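Local coordinates for surface-associated protein CshB (Streptococcus gordonii, PDB 6YZG), which serves as a cell-wall-anchored streptococcal adhesin, its non-repetitive domain 2, the part crystallised here, probably contributing to the binding of host fibronectin, at the interface of chains A and B. Numbering follows the deposited sequence. Chains: chain A/B, Surface-associated protein CshB.

The three contacts belong to one two-fold symmetric interface, so each has a twin with the chains exchanged. Measured between the centres of their C-alpha atoms, contacts 1 and 2 lie about 56 Å apart, contacts 1 and 3 about 39 Å, and contacts 2 and 3 about 28 Å. Residue 243 serves in contact 1 from chain A and in contact 2 from chain B. Strands 234-241 and 245-252 pair with strands of the other copy, and contact 3 uses residues just beyond 252. This reciprocal pairing suggests strand exchange between two NR2 domains, although the structure alone does not show that the dimer forms in the native adhesin.

Contact 1: the interface of chains A and B. Residues chain A 238-240, 243, 246; chain B 140, 142, 158, 161, 163.
A:Thr240 inserts between B:Val140, B:Thr158 and B:Trp163, where strand 234-241 of one CshA-type NR2 domain extends the beta structure of the other. The antiparallel register is set by backbone bonds: A:Thr240 N donates to B:Val140 O at 2.9 Å, B:Val140 N returns a bond to A:Thr240 O, and a second reciprocal pair joins A:Val238 to B:Met142. The threonine side chain separates its polar and apolar branches. With OG1 anti to the backbone N (chi1 -180°), the hydroxyl donates to B:Thr161 O at 2.7 Å, lying in that carbonyl's plane on a lone pair. The same OG1 is 2.8 Å from B:Thr158 OG1 and is hydrogen-bonded to it; the two side chains lie alongside one another and point opposite ways.

The methyl branch turns to the indole: A:Thr240 CG2 lies 3.5 Å from B:Trp163 CZ3, on the six-membered ring, while A:Thr240 CB sits over the ring face toward its rim. B:Thr158 CG2 lies over that face too, so both chains contribute to its cover. From the opposite side of the indole plane, near the CE3 rim, A:Val238 brings CG2 to 3.5 Å from B:Trp163 CE3, so that chain A touches the ring from both sides. B:Val140 packs its CB against A:Thr240 CG2 at 4.0 Å. Beside this apolar patch, water 1 bridges A:Met239 O and B:Thr161 OG1, the latter at 2.7 Å.

Contact 2: the interface of chains A and B. Residues chain A 125-127, 135, 138, 159; chain B 243-245.
A:Asn159 and B:Ser244 both turn their side chains between the backbone N and the carbonyl carbon (chi1 76° for the asparagine, 66° for the serine), which brings amide and hydroxyl together where the turn joining strands 234-241 and 245-252 of one CshA-family NR2 domain meets its partner. A:Asn159 ND2 donates to B:Ser244 OG at 2.9 Å, the hydroxyl lying almost in the amide plane. At the other end of the amide, A:Asn159 OD1 accepts from two consecutive backbone amides. B:Ser244 N, at 2.9 Å, approaches in the carbonyl plane on a lone pair; B:Glu245 N, at 3.0 Å, stands well above that plane (52°). These three bonds would restrict rotation of the amide and fix its flip.

Backbone bonds hold either side of this clasp: A:Asn159 N donates to B:Glu245 O at 3.1 Å, and A:Ile127 N donates to B:Ser244 O at 2.8 Å. An antiparallel bridge of A:Asp126 with B:Glu245 continues the pairing, but the glutamate is poorly ordered and its carboxylate position carries little weight. Water extends the contact around B:Ala243. Water 3 lies 2.8 Å from B:Ala243 O and also bonds A:Arg135 NH2, while water 2 links A:Pro138 O with B:Ala243 N.

Contact 3: the interface of chains A and B. Residues chain A 113-118; chain B 193, 195, 253-255.
The hydroxyl oxygen A:Ser118 OG is gripped from two directions by chain B. Both terminal nitrogens of the B:Arg195 guanidinium, NH1 and NH2, donate to it end-on at 3.0 Å, and OG lies within 4° of the guanidinium plane. The hydroxyl in turn donates a hydrogen bond to B:Ser253 O at 2.8 Å, so OG both accepts and donates. With OG anti to its own carbonyl carbon (chi1 -51°), it reaches both partners. The backbone adds a longer bond, A:Ser118 N to B:Gly254 O at 3.2 Å.

A:Asn117 buries much surface beside the serine. Its OD1 lies 3.4 Å from B:Gln255 CG, the two amide planes turned 56° apart. Its amide nitrogen ND2 reaches water 6 at 3.1 Å, and that water also meets B:Lys193 O and B:Arg195 NH2. Water 6 lies at the in-plane edge of the guanidinium, so this shared water may help to hold its orientation. By contrast, the bond from B:Lys193 NZ to A:Asn117 OD1 is weak.

B:Gln255 runs extended beyond CG along the loop of A:Tyr114 to A:Met116, placing NE2 3.5 Å from A:Pro115 CA. The same NE2 reaches water 4 at 2.9 Å, also bound by A:Tyr114 N, while water 5 bridges A:Met116 O and B:Gly254 O. The site thus fastens the loop preceding strand 119-131 to the loop following the partner's strand 245-252 and to the end of its helix 184-193, probably steadying the paired NR2 domains.

Contact 1: the interface of chains A and B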
loop_
_atom_site.group_PDB
_atom_site.type_symbol
_atom_site.label_atom_id
_atom_site.label_comp_id
_atom_site.label_asym_id
_atom_site.label_seq_id
_atom_site.Cartn_x
_atom_site.Cartn_y
_atom_site.Cartn_z
ATOM N N VAL A 238 5.514 10.973 -15.363
ATOM C CA VAL A 238 5.908 12.344 -15.754
ATOM C C VAL A 238 6.821 12.296 -16.939
ATOM O O VAL A 238 7.553 11.330 -17.194
ATOM C CB VAL A 238 6.500 13.151 -14.578
ATOM C CG1 VAL A 238 5.393 13.524 -13.594
ATOM C CG2 VAL A 238 7.633 12.415 -13.867
ATOM N N MET A 239 6.868 13.431 -17.643
ATOM C CA MET A 239 7.620 13.581 -18.899
ATOM C C MET A 239 8.520 14.809 -18.876
ATOM O O MET A 239 8.126 15.878 -18.355
ATOM C CB MET A 239 6.621 13.699 -20.050
ATOM C CG MET A 239 7.200 13.716 -21.416
ATOM S SD MET A 239 5.932 14.341 -22.634
ATOM C CE MET A 239 5.991 16.143 -22.547
ATOM N N THR A 240 9.689 14.647 -19.469
ATOM C CA THR A 240 10.653 15.764 -19.682
ATOM C C THR A 240 11.144 15.684 -21.118
ATOM O O THR A 240 11.403 14.558 -21.618
ATOM C CB THR A 240 11.777 15.745 -18.640
ATOM O OG1 THR A 240 12.646 16.858 -18.917
ATOM C CG2 THR A 240 12.629 14.486 -18.697
ATOM N N ALA A 243 16.022 16.627 -22.456
ATOM C CA ALA A 243 16.996 16.303 -21.408
ATOM C C ALA A 243 18.234 15.658 -22.025
ATOM O O ALA A 243 18.072 14.743 -22.851
ATOM C CB ALA A 243 16.369 15.370 -20.422
ATOM N N VAL A 246 19.194 12.814 -16.732
ATOM C CA VAL A 246 18.076 12.552 -15.818
ATOM C C VAL A 246 18.603 11.804 -14.633
ATOM O O VAL A 246 19.556 11.011 -14.759
ATOM C CB VAL A 246 16.956 11.755 -16.468
ATOM C CG1 VAL A 246 16.282 12.545 -17.551
ATOM C CG2 VAL A 246 17.396 10.437 -16.951
ATOM N N VAL B 140 11.238 11.946 -22.720
ATOM C CA VAL B 140 11.543 10.912 -21.715
ATOM C C VAL B 140 10.413 10.857 -20.719
ATOM O O VAL B 140 9.949 11.902 -20.253
ATOM C CB VAL B 140 12.825 11.211 -20.973
ATOM C CG1 VAL B 140 13.074 10.196 -19.914
ATOM C CG2 VAL B 140 13.999 11.275 -21.929
ATOM N N MET B 142 9.142 8.919 -17.026
ATOM C CA MET B 142 9.714 8.229 -15.851
ATOM C C MET B 142 8.606 7.969 -14.813
ATOM O O MET B 142 7.635 8.671 -14.775
ATOM C CB MET B 142 10.903 9.027 -15.262
ATOM C CG MET B 142 12.287 8.874 -16.065
ATOM S SD MET B 142 13.575 9.801 -15.211
ATOM C CE MET B 142 14.001 8.438 -14.129
ATOM N N THR B 158 15.772 16.284 -13.846
ATOM C CA THR B 158 16.007 16.445 -15.279
ATOM C C THR B 158 16.765 17.762 -15.530
ATOM O O THR B 158 16.607 18.721 -14.765
ATOM C CB THR B 158 14.680 16.474 -16.054
ATOM O OG1 THR B 158 14.969 16.593 -17.448
ATOM C CG2 THR B 158 13.723 17.575 -15.603
ATOM N N THR B 161 12.989 19.912 -20.029
ATOM C CA THR B 161 11.804 20.676 -19.646
ATOM C C THR B 161 11.314 20.241 -18.277
ATOM O O THR B 161 11.379 19.075 -17.910
ATOM C CB THR B 161 10.727 20.636 -20.714
ATOM O OG1 THR B 161 10.272 19.301 -20.930
ATOM C CG2 THR B 161 11.232 21.206 -22.016
ATOM N N TRP B 163 8.920 18.953 -15.380
ATOM C CA TRP B 163 8.073 17.748 -15.451
ATOM C C TRP B 163 6.638 18.059 -15.806
ATOM O O TRP B 163 6.027 18.951 -15.180
ATOM C CB TRP B 163 8.174 16.995 -14.130
ATOM C CG TRP B 163 9.538 16.449 -13.854
ATOM C CD1 TRP B 163 10.428 16.914 -12.917
ATOM C CD2 TRP B 163 10.204 15.339 -14.497
ATOM N NE1 TRP B 163 11.555 16.149 -12.906
ATOM C CE2 TRP B 163 11.464 15.189 -13.878
ATOM C CE3 TRP B 163 9.846 14.483 -15.532
ATOM C CZ2 TRP B 163 12.316 14.150 -14.249
ATOM C CZ3 TRP B 163 10.711 13.500 -15.920
ATOM C CH2 TRP B 163 11.936 13.325 -15.278
HETATM O O HOH W 1 7.953 18.490 -19.788
#

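Contact 2: the interface of chains A and B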
loop_
_atom_site.group_PDB
_atom_site.type_symbol
_atom_site.label_atom_id
_atom_site.label_comp_id
_atom_site.label_asym_id
_atom_site.label_seq_id
_atom_site.Cartn_x
_atom_site.Cartn_y
_atom_site.Cartn_z
ATOM N N PHE A 125 -22.251 -9.559 14.909
ATOM C CA PHE A 125 -23.571 -8.910 14.984
ATOM C C PHE A 125 -24.692 -9.884 14.629
ATOM O O PHE A 125 -24.588 -10.624 13.715
ATOM C CB PHE A 125 -23.660 -7.811 13.919
ATOM C CG PHE A 125 -22.757 -6.621 14.126
ATOM C CD1 PHE A 125 -23.049 -5.653 15.067
ATOM C CD2 PHE A 125 -21.612 -6.466 13.387
ATOM C CE1 PHE A 125 -22.228 -4.553 15.258
ATOM C CE2 PHE A 125 -20.791 -5.375 13.584
ATOM C CZ PHE A 125 -21.103 -4.414 14.499
ATOM N N ASP A 126 -25.760 -9.769 15.402
ATOM C CA ASP A 126 -27.057 -10.367 15.031
ATOM C C ASP A 126 -27.672 -9.312 14.103
ATOM O O ASP A 126 -27.570 -8.138 14.390
ATOM C CB ASP A 126 -27.919 -10.666 16.262
ATOM C CG ASP A 126 -27.586 -11.969 16.992
ATOM O OD1 ASP A 126 -27.404 -12.973 16.352
ATOM O OD2 ASP A 126 -27.500 -11.946 18.210
ATOM N N ILE A 127 -28.237 -9.750 13.008
ATOM C CA ILE A 127 -28.828 -8.818 12.016
ATOM C C ILE A 127 -30.305 -9.131 11.863
ATOM O O ILE A 127 -30.626 -10.279 11.742
ATOM C CB ILE A 127 -28.162 -9.000 10.644
ATOM C CG1 ILE A 127 -26.680 -8.660 10.669
ATOM C CG2 ILE A 127 -28.902 -8.217 9.572
ATOM C CD1 ILE A 127 -26.045 -9.227 9.435
ATOM N N ARG A 135 -40.413 -9.240 8.933
ATOM C CA ARG A 135 -39.014 -9.682 8.803
ATOM C C ARG A 135 -38.761 -10.134 7.368
ATOM O O ARG A 135 -39.577 -10.801 6.779
ATOM C CB ARG A 135 -38.670 -10.731 9.861
ATOM C CG ARG A 135 -37.198 -11.127 9.841
ATOM C CD ARG A 135 -36.675 -11.560 11.191
ATOM N NE ARG A 135 -35.301 -11.970 10.978
ATOM C CZ ARG A 135 -34.406 -12.221 11.902
ATOM N NH1 ARG A 135 -34.746 -12.166 13.179
ATOM N NH2 ARG A 135 -33.193 -12.586 11.530
ATOM N N PRO A 138 -32.129 -10.317 4.508
ATOM C CA PRO A 138 -31.358 -9.205 3.971
ATOM C C PRO A 138 -30.279 -9.643 2.978
ATOM O O PRO A 138 -29.924 -10.841 2.925
ATOM C CB PRO A 138 -30.689 -8.710 5.248
ATOM C CG PRO A 138 -30.455 -9.917 6.061
ATOM C CD PRO A 138 -31.675 -10.820 5.805
ATOM N N ASN A 159 -23.585 -16.462 8.588
ATOM C CA ASN A 159 -24.426 -17.663 8.664
ATOM C C ASN A 159 -25.472 -17.634 7.561
ATOM O O ASN A 159 -26.365 -18.502 7.557
ATOM C CB ASN A 159 -25.039 -17.850 10.063
ATOM C CG ASN A 159 -26.172 -16.929 10.303
ATOM O OD1 ASN A 159 -26.411 -15.968 9.574
ATOM N ND2 ASN A 159 -26.897 -17.175 11.395
ATOM N N ALA B 243 -28.471 -13.832 5.958
ATOM C CA ALA B 243 -27.710 -13.898 7.210
ATOM C C ALA B 243 -28.545 -13.344 8.361
ATOM O O ALA B 243 -29.132 -12.260 8.194
ATOM C CB ALA B 243 -26.450 -13.107 7.064
ATOM N N SER B 244 -28.469 -13.982 9.486
ATOM C CA SER B 244 -28.866 -13.388 10.777
ATOM C C SER B 244 -27.660 -13.089 11.648
ATOM O O SER B 244 -27.858 -12.485 12.713
ATOM C CB SER B 244 -29.839 -14.289 11.488
ATOM O OG SER B 244 -29.253 -15.509 11.871
ATOM N N GLU B 245 -26.458 -13.516 11.246
ATOM C CA GLU B 245 -25.211 -13.231 12.017
ATOM C C GLU B 245 -24.091 -12.971 11.013
ATOM O O GLU B 245 -23.959 -13.739 10.041
ATOM C CB GLU B 245 -24.806 -14.417 12.904
ATOM C CG GLU B 245 -25.910 -14.845 13.883
ATOM C CD GLU B 245 -25.681 -15.716 15.125
ATOM O OE1 GLU B 245 -25.133 -15.190 16.124
ATOM O OE2 GLU B 245 -26.230 -16.846 15.181
HETATM O O HOH W 2 -27.534 -11.386 4.720
HETATM O O HOH W 3 -31.768 -12.072 9.024
#

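Contact 3: the interface of chains A and B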
loop_
_atom_site.group_PDB
_atom_site.type_symbol
_atom_site.label_atom_id
_atom_site.label_comp_id
_atom_site.label_asym_id
_atom_site.label_seq_id
_atom_site.Cartn_x
_atom_site.Cartn_y
_atom_site.Cartn_z
ATOM N N VAL A 113 -14.384 1.078 13.494
ATOM C CA VAL A 113 -12.937 0.934 13.758
ATOM C C VAL A 113 -12.663 0.554 15.214
ATOM O O VAL A 113 -13.504 0.624 16.019
ATOM C CB VAL A 113 -12.211 2.253 13.414
ATOM C CG1 VAL A 113 -12.248 2.582 11.928
ATOM C CG2 VAL A 113 -12.748 3.417 14.232
ATOM N N TYR A 114 -11.433 0.133 15.453
ATOM C CA TYR A 114 -10.888 -0.194 16.798
ATOM C C TYR A 114 -9.686 0.737 16.841
ATOM O O TYR A 114 -8.644 0.318 16.408
ATOM C CB TYR A 114 -10.526 -1.676 16.857
ATOM C CG TYR A 114 -10.297 -2.237 18.232
ATOM C CD1 TYR A 114 -11.304 -2.253 19.176
ATOM C CD2 TYR A 114 -9.087 -2.818 18.543
ATOM C CE1 TYR A 114 -11.103 -2.829 20.407
ATOM C CE2 TYR A 114 -8.864 -3.380 19.773
ATOM C CZ TYR A 114 -9.880 -3.394 20.705
ATOM O OH TYR A 114 -9.676 -3.958 21.903
ATOM N N PRO A 115 -9.875 1.985 17.313
ATOM C CA PRO A 115 -8.954 3.067 17.030
ATOM C C PRO A 115 -7.586 3.202 17.695
ATOM O O PRO A 115 -7.230 4.254 18.072
ATOM C CB PRO A 115 -9.860 4.294 17.163
ATOM C CG PRO A 115 -10.724 3.929 18.298
ATOM C CD PRO A 115 -11.031 2.454 18.070
ATOM N N MET A 116 -6.917 2.069 17.818
ATOM C CA MET A 116 -5.475 2.084 18.118
ATOM C C MET A 116 -4.820 1.104 17.168
ATOM O O MET A 116 -5.419 0.112 16.766
ATOM C CB MET A 116 -5.196 1.719 19.552
ATOM C CG MET A 116 -5.849 2.713 20.496
ATOM S SD MET A 116 -4.777 4.044 20.876
ATOM C CE MET A 116 -3.438 3.238 21.794
ATOM N N ASN A 117 -3.552 1.315 16.883
ATOM C CA ASN A 117 -2.762 0.372 16.088
ATOM C C ASN A 117 -2.385 -0.878 16.914
ATOM O O ASN A 117 -2.302 -0.856 18.126
ATOM C CB ASN A 117 -1.515 1.064 15.587
ATOM C CG ASN A 117 -1.912 2.276 14.771
ATOM O OD1 ASN A 117 -2.603 2.110 13.767
ATOM N ND2 ASN A 117 -1.454 3.457 15.196
ATOM N N SER A 118 -2.115 -1.945 16.182
ATOM C CA SER A 118 -1.428 -3.137 16.720
ATOM C C SER A 118 -2.342 -3.982 17.592
ATOM O O SER A 118 -2.101 -4.198 18.780
ATOM C CB SER A 118 -0.152 -2.793 17.457
ATOM O OG SER A 118 0.647 -1.964 16.617
ATOM N N LYS B 193 2.567 6.523 13.952
ATOM C CA LYS B 193 1.725 5.326 13.658
ATOM C C LYS B 193 2.538 4.031 13.785
ATOM O O LYS B 193 2.034 3.077 14.464
ATOM C CB LYS B 193 1.084 5.409 12.273
ATOM C CG LYS B 193 0.392 4.140 11.798
ATOM C CD LYS B 193 -0.052 4.230 10.357
ATOM C CE LYS B 193 -0.632 2.930 9.852
ATOM N NZ LYS B 193 -1.924 2.650 10.507
ATOM N N ARG B 195 5.424 3.800 15.293
ATOM C CA ARG B 195 6.299 3.823 16.495
ATOM C C ARG B 195 7.789 3.781 16.100
ATOM O O ARG B 195 8.557 3.059 16.670
ATOM C CB ARG B 195 5.779 2.859 17.571
ATOM C CG ARG B 195 4.301 3.064 17.896
ATOM C CD ARG B 195 3.782 2.191 19.019
ATOM N NE ARG B 195 3.893 0.777 18.730
ATOM C CZ ARG B 195 2.987 0.041 18.082
ATOM N NH1 ARG B 195 3.224 -1.231 17.877
ATOM N NH2 ARG B 195 1.877 0.563 17.625
ATOM N N SER B 253 -0.814 -4.811 12.521
ATOM C CA SER B 253 0.110 -3.841 13.186
ATOM C C SER B 253 -0.393 -2.435 13.037
ATOM O O SER B 253 -0.000 -1.602 13.895
ATOM C CB SER B 253 1.522 -3.946 12.718
ATOM O OG SER B 253 1.595 -3.664 11.355
ATOM N N GLY B 254 -1.240 -2.192 12.048
ATOM C CA GLY B 254 -1.912 -0.922 11.783
ATOM C C GLY B 254 -3.351 -1.006 12.294
ATOM O O GLY B 254 -3.553 -1.499 13.389
ATOM N N GLN B 255 -4.217 -0.519 11.427
ATOM C CA GLN B 255 -5.677 -0.556 11.650
ATOM C C GLN B 255 -6.385 -0.985 10.389
ATOM O O GLN B 255 -6.015 -0.603 9.263
ATOM C CB GLN B 255 -6.238 0.803 12.057
ATOM C CG GLN B 255 -5.857 1.202 13.457
ATOM C CD GLN B 255 -6.555 2.471 13.865
ATOM O OE1 GLN B 255 -5.888 3.379 14.358
ATOM N NE2 GLN B 255 -7.869 2.489 13.751
HETATM O O HOH W 4 -9.459 0.096 13.327
HETATM O O HOH W 5 -5.627 -1.924 15.058
HETATM O O HOH W 6 0.989 3.165 17.069
#